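PDB 3L84: transketolase from Campylobacter jejuni, which belongs to the transketolase family of thiamine diphosphate-dependent enzymes, with two domains of the thiamine diphosphate-binding type and a transketolase C-terminal domain. Local coordinates for residues Leu210-His215 with Asn221-Gln226. Sequence-based numbering, arbitrary orientation. Where two conformers were deposited one is given.
Sequences LSINGH and NKALEQ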
ATOM      1  N   LEU A 210      25.744  -0.157 -16.685  1.00  7.72           N
ATOM      2  CA  LEU A 210      27.164   0.181 -16.543  1.00  7.99           C
ATOM      3  C   LEU A 210      27.542  -0.003 -15.089  1.00  9.46           C
ATOM      4  O   LEU A 210      26.720   0.244 -14.209  1.00 10.55           O
ATOM      5  CB  LEU A 210      27.391   1.649 -16.971  1.00  8.16           C
ATOM      6  CG  LEU A 210      26.884   1.966 -18.385  1.00  9.76           C
ATOM      7  CD1 LEU A 210      26.990   3.482 -18.741  1.00  9.94           C
ATOM      8  CD2 LEU A 210      27.574   1.132 -19.406  1.00 14.51           C
ATOM      9  N   SER A 211      28.774  -0.409 -14.810  1.00  9.40           N
ATOM     10  CA  SER A 211      29.259  -0.661 -13.466  1.00 10.40           C
ATOM     11  C   SER A 211      30.567   0.065 -13.255  1.00 10.19           C
ATOM     12  O   SER A 211      31.532  -0.170 -14.029  1.00 11.47           O
ATOM     13  CB  SER A 211      29.483  -2.156 -13.263  1.00 11.39           C
ATOM     14  OG  SER A 211      28.232  -2.849 -13.362  1.00 15.96           O
ATOM     15  N   ILE A 212      30.610   0.962 -12.274  1.00  9.18           N
ATOM     16  CA  ILE A 212      31.759   1.835 -12.005  1.00  9.38           C
ATOM     17  C   ILE A 212      32.143   1.884 -10.531  1.00  8.35           C
ATOM     18  O   ILE A 212      31.362   1.487  -9.641  1.00  8.84           O
ATOM     19  CB  ILE A 212      31.493   3.294 -12.448  1.00  9.88           C
ATOM     20  CG1 ILE A 212      30.421   3.984 -11.596  1.00  9.46           C
ATOM     21  CG2 ILE A 212      31.138   3.350 -13.945  1.00 12.70           C
ATOM     22  CD1 ILE A 212      30.276   5.454 -11.884  1.00 10.69           C
ATOM     23  N   ASN A 213      33.340   2.420 -10.306  1.00  8.82           N
ATOM     24  CA  ASN A 213      33.818   2.903  -9.012  1.00  9.04           C
ATOM     25  C   ASN A 213      33.289   4.331  -8.879  1.00  8.26           C
ATOM     26  O   ASN A 213      33.681   5.256  -9.609  1.00  9.09           O
ATOM     27  CB  ASN A 213      35.353   2.875  -8.982  1.00  8.48           C
ATOM     28  CG  ASN A 213      35.951   3.410  -7.700  1.00 11.00           C
ATOM     29  OD1 ASN A 213      35.319   4.091  -6.937  1.00 12.09           O
ATOM     30  ND2 ASN A 213      37.234   3.084  -7.473  1.00 16.52           N
ATOM     31  N   GLY A 214      32.385   4.505  -7.919  1.00  8.37           N
ATOM     32  CA  GLY A 214      31.750   5.794  -7.670  1.00  8.19           C
ATOM     33  C   GLY A 214      32.617   6.836  -7.005  1.00  9.65           C
ATOM     34  O   GLY A 214      32.123   7.942  -6.709  1.00 10.12           O
ATOM     35  N   HIS A 215      33.898   6.527  -6.775  1.00 10.18           N
ATOM     36  CA  HIS A 215      34.876   7.508  -6.286  1.00 10.41           C
ATOM     37  C   HIS A 215      35.959   7.830  -7.290  1.00 11.99           C
ATOM     38  O   HIS A 215      36.929   8.520  -6.950  1.00 13.73           O
ATOM     39  CB  HIS A 215      35.482   7.058  -4.949  1.00 10.23           C
ATOM     40  CG  HIS A 215      34.442   6.793  -3.914  1.00  8.77           C
ATOM     41  ND1 HIS A 215      33.530   7.751  -3.523  1.00  9.16           N
ATOM     42  CD2 HIS A 215      34.120   5.674  -3.225  1.00 10.43           C
ATOM     43  CE1 HIS A 215      32.697   7.231  -2.640  1.00  9.56           C
ATOM     44  NE2 HIS A 215      33.044   5.972  -2.430  1.00 10.87           N
ATOM     45  N   ASN A 221      32.608  10.149 -15.102  1.00  9.01           N
ATOM     46  CA  ASN A 221      32.420  10.977 -16.276  1.00  9.23           C
ATOM     47  C   ASN A 221      32.186  10.109 -17.520  1.00  8.70           C
ATOM     48  O   ASN A 221      31.247  10.363 -18.278  1.00  8.34           O
ATOM     49  CB  ASN A 221      33.591  11.921 -16.491  1.00  8.79           C
ATOM     50  CG  ASN A 221      33.362  12.844 -17.626  1.00 10.32           C
ATOM     51  OD1 ASN A 221      32.450  13.657 -17.603  1.00 11.23           O
ATOM     52  ND2 ASN A 221      34.223  12.763 -18.639  1.00 14.93           N
ATOM     53  N   LYS A 222      32.996   9.061 -17.691  1.00  8.60           N
ATOM     54  CA  LYS A 222      32.868   8.189 -18.849  1.00  9.57           C
ATOM     55  C   LYS A 222      31.505   7.480 -18.820  1.00  8.95           C
ATOM     56  O   LYS A 222      30.868   7.332 -19.853  1.00  9.75           O
ATOM     57  CB  LYS A 222      34.006   7.160 -18.867  1.00  9.27           C
ATOM     58  CG  LYS A 222      33.978   6.232 -20.060  1.00 14.76           C
ATOM     59  CD  LYS A 222      35.145   5.255 -20.054  1.00 18.49           C
ATOM     60  CE  LYS A 222      35.079   4.317 -21.238  1.00 21.04           C
ATOM     61  NZ  LYS A 222      36.410   3.676 -21.495  1.00 23.89           N
ATOM     62  N   ALA A 223      31.054   7.049 -17.650  1.00  9.02           N
ATOM     63  CA  ALA A 223      29.763   6.376 -17.530  1.00  9.16           C
ATOM     64  C   ALA A 223      28.613   7.306 -17.892  1.00  8.54           C
ATOM     65  O   ALA A 223      27.665   6.918 -18.574  1.00  8.36           O
ATOM     66  CB  ALA A 223      29.570   5.812 -16.105  1.00  9.66           C
ATOM     67  N   LEU A 224      28.700   8.542 -17.447  1.00  8.77           N
ATOM     68  CA  LEU A 224      27.673   9.522 -17.764  1.00  8.94           C
ATOM     69  C   LEU A 224      27.645   9.823 -19.242  1.00  9.17           C
ATOM     70  O   LEU A 224      26.578   9.912 -19.832  1.00  8.94           O
ATOM     71  CB  LEU A 224      27.855  10.789 -16.937  1.00  9.76           C
ATOM     72  CG  LEU A 224      27.468  10.657 -15.466  1.00  9.54           C
ATOM     73  CD1 LEU A 224      27.861  11.917 -14.671  1.00 10.48           C
ATOM     74  CD2 LEU A 224      25.960  10.364 -15.292  1.00 10.38           C
ATOM     75  N   GLU A 225      28.814   9.959 -19.883  1.00  8.94           N
ATOM     76  CA  GLU A 225      28.830  10.187 -21.324  0.50  9.65           C
ATOM     77  C   GLU A 225      28.204   9.010 -22.068  1.00  9.48           C
ATOM     78  O   GLU A 225      27.431   9.204 -22.998  1.00  8.66           O
ATOM     79  CB  GLU A 225      30.248  10.455 -21.831  0.50 10.29           C
ATOM     80  CG  GLU A 225      30.844  11.779 -21.353  0.50 12.41           C
ATOM     81  CD  GLU A 225      30.167  13.017 -21.954  0.50 16.76           C
ATOM     82  OE1 GLU A 225      29.036  12.915 -22.477  0.50 21.11           O
ATOM     83  OE2 GLU A 225      30.771  14.110 -21.892  0.50 19.76           O
ATOM     84  N   GLN A 226      28.538   7.789 -21.668  1.00  9.70           N
ATOM     85  CA  GLN A 226      27.946   6.607 -22.294  1.00 10.10           C
ATOM     86  C   GLN A 226      26.429   6.530 -22.037  1.00  9.47           C
ATOM     87  O   GLN A 226      25.645   6.259 -22.965  1.00  9.98           O
ATOM     88  CB  GLN A 226      28.621   5.360 -21.751  1.00 11.41           C
ATOM     89  CG  GLN A 226      28.166   4.071 -22.377  1.00 17.91           C
ATOM     90  CD  GLN A 226      29.147   2.946 -22.113  1.00 25.03           C
ATOM     91  OE1 GLN A 226      30.137   3.122 -21.376  1.00 31.24           O
ATOM     92  NE2 GLN A 226      28.897   1.788 -22.727  1.00 28.90           N
TER
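Strand 210-213 and helix 221-226 run nearly antiparallel, at 160° with their axes 9.3 Å apart, and Leu-210 lies across from Ala-223 while Ile-212 meets the same alanine. They form the first half of a beta-alpha-beta crossover. Within this chain, strand 208-213 is an outermost strand of the parallel sheet in the thiamine diphosphate-binding domain, helix 217-228 packs back over it, and strand 234-239 pairs beside it. No hydrogen bond joins the two segments; the contact is van der Waals packing of methyl groups on an alanine, a carbonyl oxygen and an amide. Ile-212 holds CG2 beside its backbone N, anti to the carbonyl carbon. CG2 of Ile-212 meets CB of Ala-223 at 3.6 Å. CD1 of Leu-210 lies 3.5 Å from the carbonyl O of Ala-223. CD2 of Leu-210 packs on the amide of Gln-226, 3.6 Å from its CD. Gln-226 reaches it with CG anti to the backbone N (chi1 -176°) and an extended chain. Its NE2 also makes a weak hydrogen bond to Glu-208, earlier on the strand. On the other helix face, Leu-224 packs against Val-41 and Leu-42 of helix 30-42. At the end of the strand, Asn-213 forms an Asx turn: its OD1 accepts the backbone N-H of His-215, with N to OD1 2.8 Å and the donor tilted 32° from the carbonyl plane.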